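Local coordinates for cation efflux system protein CusF (Escherichia coli, PDB 3E6Z) that binds one copper ion per polypeptide as a periplasmic metallochaperone of the Cus efflux system, which gives resistance to copper and silver, at residues Q4-G16 against I24-A36. The protein carries 1 engineered substitution. Residues are numbered along the deposited sequence; the frame is centred on the assembly and turned at random. Where two conformers were deposited one is given.
Engineered in segment 24-36: A36 (natural residue Trp). With CU (copper (II) ion), chain B.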
# COMPACT_ATOMS: atom_id res chain seq x y z
N GLN A 4 -13.28 -13.40 -3.28
CA GLN A 4 -13.05 -11.97 -3.44
C GLN A 4 -11.74 -11.62 -2.79
O GLN A 4 -11.53 -12.06 -1.67
CB GLN A 4 -14.21 -11.18 -2.83
CG GLN A 4 -15.32 -11.01 -3.82
CD GLN A 4 -14.75 -10.53 -5.14
OE1 GLN A 4 -14.07 -9.50 -5.17
NE2 GLN A 4 -14.93 -11.33 -6.20
N PRO A 5 -10.81 -10.93 -3.52
CA PRO A 5 -9.56 -10.50 -2.87
C PRO A 5 -9.93 -9.68 -1.70
O PRO A 5 -10.72 -8.72 -1.91
CB PRO A 5 -8.90 -9.58 -3.92
CG PRO A 5 -9.44 -10.02 -5.21
CD PRO A 5 -10.82 -10.56 -4.95
N GLN A 6 -9.52 -10.03 -0.48
CA GLN A 6 -9.68 -9.00 0.60
C GLN A 6 -8.37 -8.29 0.84
O GLN A 6 -8.16 -7.10 0.52
CB GLN A 6 -10.25 -9.68 1.85
CG GLN A 6 -11.61 -10.29 1.63
CD GLN A 6 -12.72 -9.31 1.29
OE1 GLN A 6 -12.58 -8.08 1.36
NE2 GLN A 6 -13.86 -9.88 0.89
N VAL A 7 -7.38 -9.04 1.29
CA VAL A 7 -6.11 -8.35 1.56
C VAL A 7 -5.33 -8.45 0.24
O VAL A 7 -5.12 -9.56 -0.28
CB VAL A 7 -5.35 -8.97 2.71
CG1 VAL A 7 -3.95 -8.30 2.92
CG2 VAL A 7 -6.14 -8.78 4.05
N ILE A 8 -4.89 -7.29 -0.31
CA ILE A 8 -4.05 -7.21 -1.52
C ILE A 8 -2.63 -6.97 -1.09
O ILE A 8 -2.36 -6.08 -0.31
CB ILE A 8 -4.53 -6.13 -2.44
CG1 ILE A 8 -6.01 -6.35 -2.85
CG2 ILE A 8 -3.67 -6.09 -3.69
CD1 ILE A 8 -6.64 -5.24 -3.55
N SER A 9 -1.72 -7.86 -1.55
CA SER A 9 -0.29 -7.67 -1.27
C SER A 9 0.40 -7.07 -2.47
O SER A 9 0.06 -7.30 -3.61
CB SER A 9 0.46 -8.96 -0.99
OG SER A 9 -0.10 -9.76 -0.00
N ALA A 10 1.35 -6.18 -2.19
CA ALA A 10 2.07 -5.51 -3.25
C ALA A 10 3.43 -5.10 -2.79
O ALA A 10 3.80 -5.14 -1.65
CB ALA A 10 1.32 -4.33 -3.68
N THR A 11 4.24 -4.72 -3.79
CA THR A 11 5.52 -4.06 -3.54
C THR A 11 5.57 -2.76 -4.31
O THR A 11 4.77 -2.52 -5.21
CB THR A 11 6.73 -5.02 -3.97
OG1 THR A 11 6.61 -5.38 -5.36
CG2 THR A 11 6.82 -6.31 -3.17
N GLY A 12 6.50 -1.87 -3.91
CA GLY A 12 6.61 -0.60 -4.64
C GLY A 12 7.70 0.28 -4.03
O GLY A 12 8.47 -0.22 -3.24
N VAL A 13 7.61 1.53 -4.44
CA VAL A 13 8.59 2.52 -3.93
C VAL A 13 7.76 3.68 -3.32
O VAL A 13 6.85 4.22 -3.95
CB VAL A 13 9.48 3.07 -5.07
CG1 VAL A 13 10.40 4.22 -4.52
CG2 VAL A 13 10.36 1.88 -5.60
N VAL A 14 8.14 4.09 -2.13
CA VAL A 14 7.48 5.18 -1.41
C VAL A 14 7.86 6.52 -2.13
O VAL A 14 9.07 6.84 -2.28
CB VAL A 14 7.89 5.26 0.01
CG1 VAL A 14 7.29 6.47 0.72
CG2 VAL A 14 7.53 3.92 0.72
N LYS A 15 6.87 7.33 -2.52
CA LYS A 15 7.18 8.60 -3.12
C LYS A 15 6.82 9.78 -2.26
O LYS A 15 7.44 10.82 -2.39
CB LYS A 15 6.55 8.58 -4.47
CG LYS A 15 7.09 7.50 -5.39
CD LYS A 15 8.54 7.69 -5.71
CE LYS A 15 8.88 9.03 -6.43
NZ LYS A 15 10.33 9.13 -6.73
N GLY A 16 5.89 9.62 -1.29
CA GLY A 16 5.57 10.66 -0.38
C GLY A 16 5.00 10.08 0.93
O GLY A 16 4.30 9.02 0.85
N ILE A 24 0.31 7.72 2.55
CA ILE A 24 1.60 7.32 1.95
C ILE A 24 1.30 7.15 0.47
O ILE A 24 0.47 6.32 0.06
CB ILE A 24 2.09 6.01 2.53
CG1 ILE A 24 2.25 6.11 4.06
CG2 ILE A 24 3.54 5.68 1.89
CD1 ILE A 24 2.67 4.90 4.67
N THR A 25 2.01 7.95 -0.39
CA THR A 25 1.89 7.83 -1.82
C THR A 25 2.98 6.82 -2.30
O THR A 25 4.17 7.05 -2.01
CB THR A 25 2.06 9.20 -2.48
OG1 THR A 25 1.03 10.06 -1.98
CG2 THR A 25 1.95 9.17 -3.96
N ILE A 26 2.54 5.75 -2.94
CA ILE A 26 3.41 4.65 -3.35
C ILE A 26 3.25 4.40 -4.80
O ILE A 26 2.11 4.29 -5.33
CB ILE A 26 3.10 3.33 -2.56
CG1 ILE A 26 3.20 3.60 -1.07
CG2 ILE A 26 4.03 2.16 -3.04
CD1 ILE A 26 2.80 2.34 -0.18
N HIS A 27 4.43 4.25 -5.52
CA HIS A 27 4.36 3.81 -6.90
C HIS A 27 4.60 2.28 -6.87
O HIS A 27 5.69 1.78 -6.56
CB HIS A 27 5.44 4.52 -7.73
CG HIS A 27 5.31 4.17 -9.17
ND1 HIS A 27 4.21 4.54 -9.88
CD2 HIS A 27 6.13 3.43 -10.00
CE1 HIS A 27 4.35 4.06 -11.11
NE2 HIS A 27 5.48 3.38 -11.21
N HIS A 28 3.47 1.53 -7.01
CA HIS A 28 3.52 0.09 -6.84
C HIS A 28 3.89 -0.66 -8.15
O HIS A 28 3.59 -0.15 -9.25
CB HIS A 28 2.20 -0.45 -6.20
CG HIS A 28 0.98 -0.41 -7.10
ND1 HIS A 28 0.83 -1.17 -8.22
CD2 HIS A 28 -0.23 0.22 -6.95
CE1 HIS A 28 -0.41 -1.01 -8.73
NE2 HIS A 28 -1.11 -0.15 -7.98
N ASP A 29 4.60 -1.75 -7.94
CA ASP A 29 4.92 -2.71 -9.01
C ASP A 29 3.65 -3.35 -9.48
O ASP A 29 2.59 -3.25 -8.81
CB ASP A 29 5.90 -3.72 -8.47
CG ASP A 29 7.14 -3.03 -7.93
OD1 ASP A 29 7.70 -2.10 -8.68
OD2 ASP A 29 7.62 -3.44 -6.89
N PRO A 30 3.66 -4.00 -10.65
CA PRO A 30 2.41 -4.69 -11.08
C PRO A 30 1.91 -5.62 -9.97
O PRO A 30 2.71 -6.29 -9.26
CB PRO A 30 2.83 -5.41 -12.37
CG PRO A 30 4.02 -4.62 -12.86
CD PRO A 30 4.74 -4.20 -11.61
N ILE A 31 0.59 -5.69 -9.92
CA ILE A 31 -0.04 -6.60 -8.89
C ILE A 31 -0.84 -7.72 -9.60
O ILE A 31 -1.95 -7.45 -10.11
CB ILE A 31 -0.99 -5.87 -7.95
CG1 ILE A 31 -0.33 -4.62 -7.30
CG2 ILE A 31 -1.46 -6.88 -6.81
CD1 ILE A 31 -1.24 -3.81 -6.52
N ALA A 32 -0.30 -8.91 -9.61
CA ALA A 32 -0.90 -10.03 -10.33
C ALA A 32 -2.31 -10.31 -9.90
O ALA A 32 -3.19 -10.60 -10.77
CB ALA A 32 -0.00 -11.30 -10.12
N ALA A 33 -2.57 -10.33 -8.59
CA ALA A 33 -3.86 -10.83 -8.10
C ALA A 33 -5.00 -10.03 -8.63
O ALA A 33 -6.14 -10.55 -8.68
CB ALA A 33 -3.92 -10.84 -6.61
N VAL A 34 -4.81 -8.76 -8.93
CA VAL A 34 -5.83 -7.89 -9.40
C VAL A 34 -5.58 -7.41 -10.84
O VAL A 34 -6.23 -6.49 -11.32
CB VAL A 34 -6.10 -6.69 -8.45
CG1 VAL A 34 -6.61 -7.18 -7.11
CG2 VAL A 34 -4.86 -5.83 -8.28
N ASN A 35 -4.60 -8.02 -11.51
CA ASN A 35 -4.24 -7.63 -12.90
C ASN A 35 -4.04 -6.10 -13.00
O ASN A 35 -4.59 -5.45 -13.88
CB ASN A 35 -5.26 -8.15 -13.90
CG ASN A 35 -5.18 -9.67 -14.02
OD1 ASN A 35 -4.12 -10.24 -14.29
ND2 ASN A 35 -6.34 -10.34 -13.83
N ALA A 36 -3.22 -5.56 -12.09
CA ALA A 36 -2.87 -4.10 -12.13
C ALA A 36 -1.50 -3.93 -12.70
O ALA A 36 -0.60 -4.76 -12.38
CB ALA A 36 -2.89 -3.54 -10.76
CU CU B . -2.99 0.32 -8.38
O HOH W 1 3.09 -5.11 -6.42
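T11 turns OG1 into the notch between its own N and carbonyl carbon (chi1 58°), while D29 sets its carboxylate beside its backbone N (chi1 -57°), and the two meet: T11 OG1 donates to D29 OD2 at 2.7 Å, on the anti lone pair. The backbone doubles this link, D29 N donating to T11 O over 2.8 Å. A water that accepts from T11 N can donate to P30 O, linking strand 8-16 to the loop that follows strand 24-28. Farther along 8-16, V13 and H27 form a hydrogen-bonded antiparallel pair, V13 N to H27 O and H27 N to V13 O both 2.9 Å. G12 and H28 make the neighbouring non-hydrogen-bonded pair, their CA atoms 3.9 Å apart, and G12 CA also comes up against H27 O and I26 CG2. K15 N and G16 N both donate to T25 O, the K15 bond being the shorter at 2.8 Å; this classic beta bulge shifts the register by one. Past the end of strand 24-28, I31 packs back on strand 8-16, CD1 on A10 CB and CG2 on I8 CG2, each at 3.9 Å, and CD1 also lies over one face of the H28 ring, toward its rim. H28 ND1 donates to D29 O, fixing the ring's rotation, while NE2 binds copper(II) at 2.0 Å; M39 and M41 complete the protein ligands. The hairpin of strands 8-18 and 23-28 thus carries the copper-site histidine of CusF's small OB-fold beta-barrel.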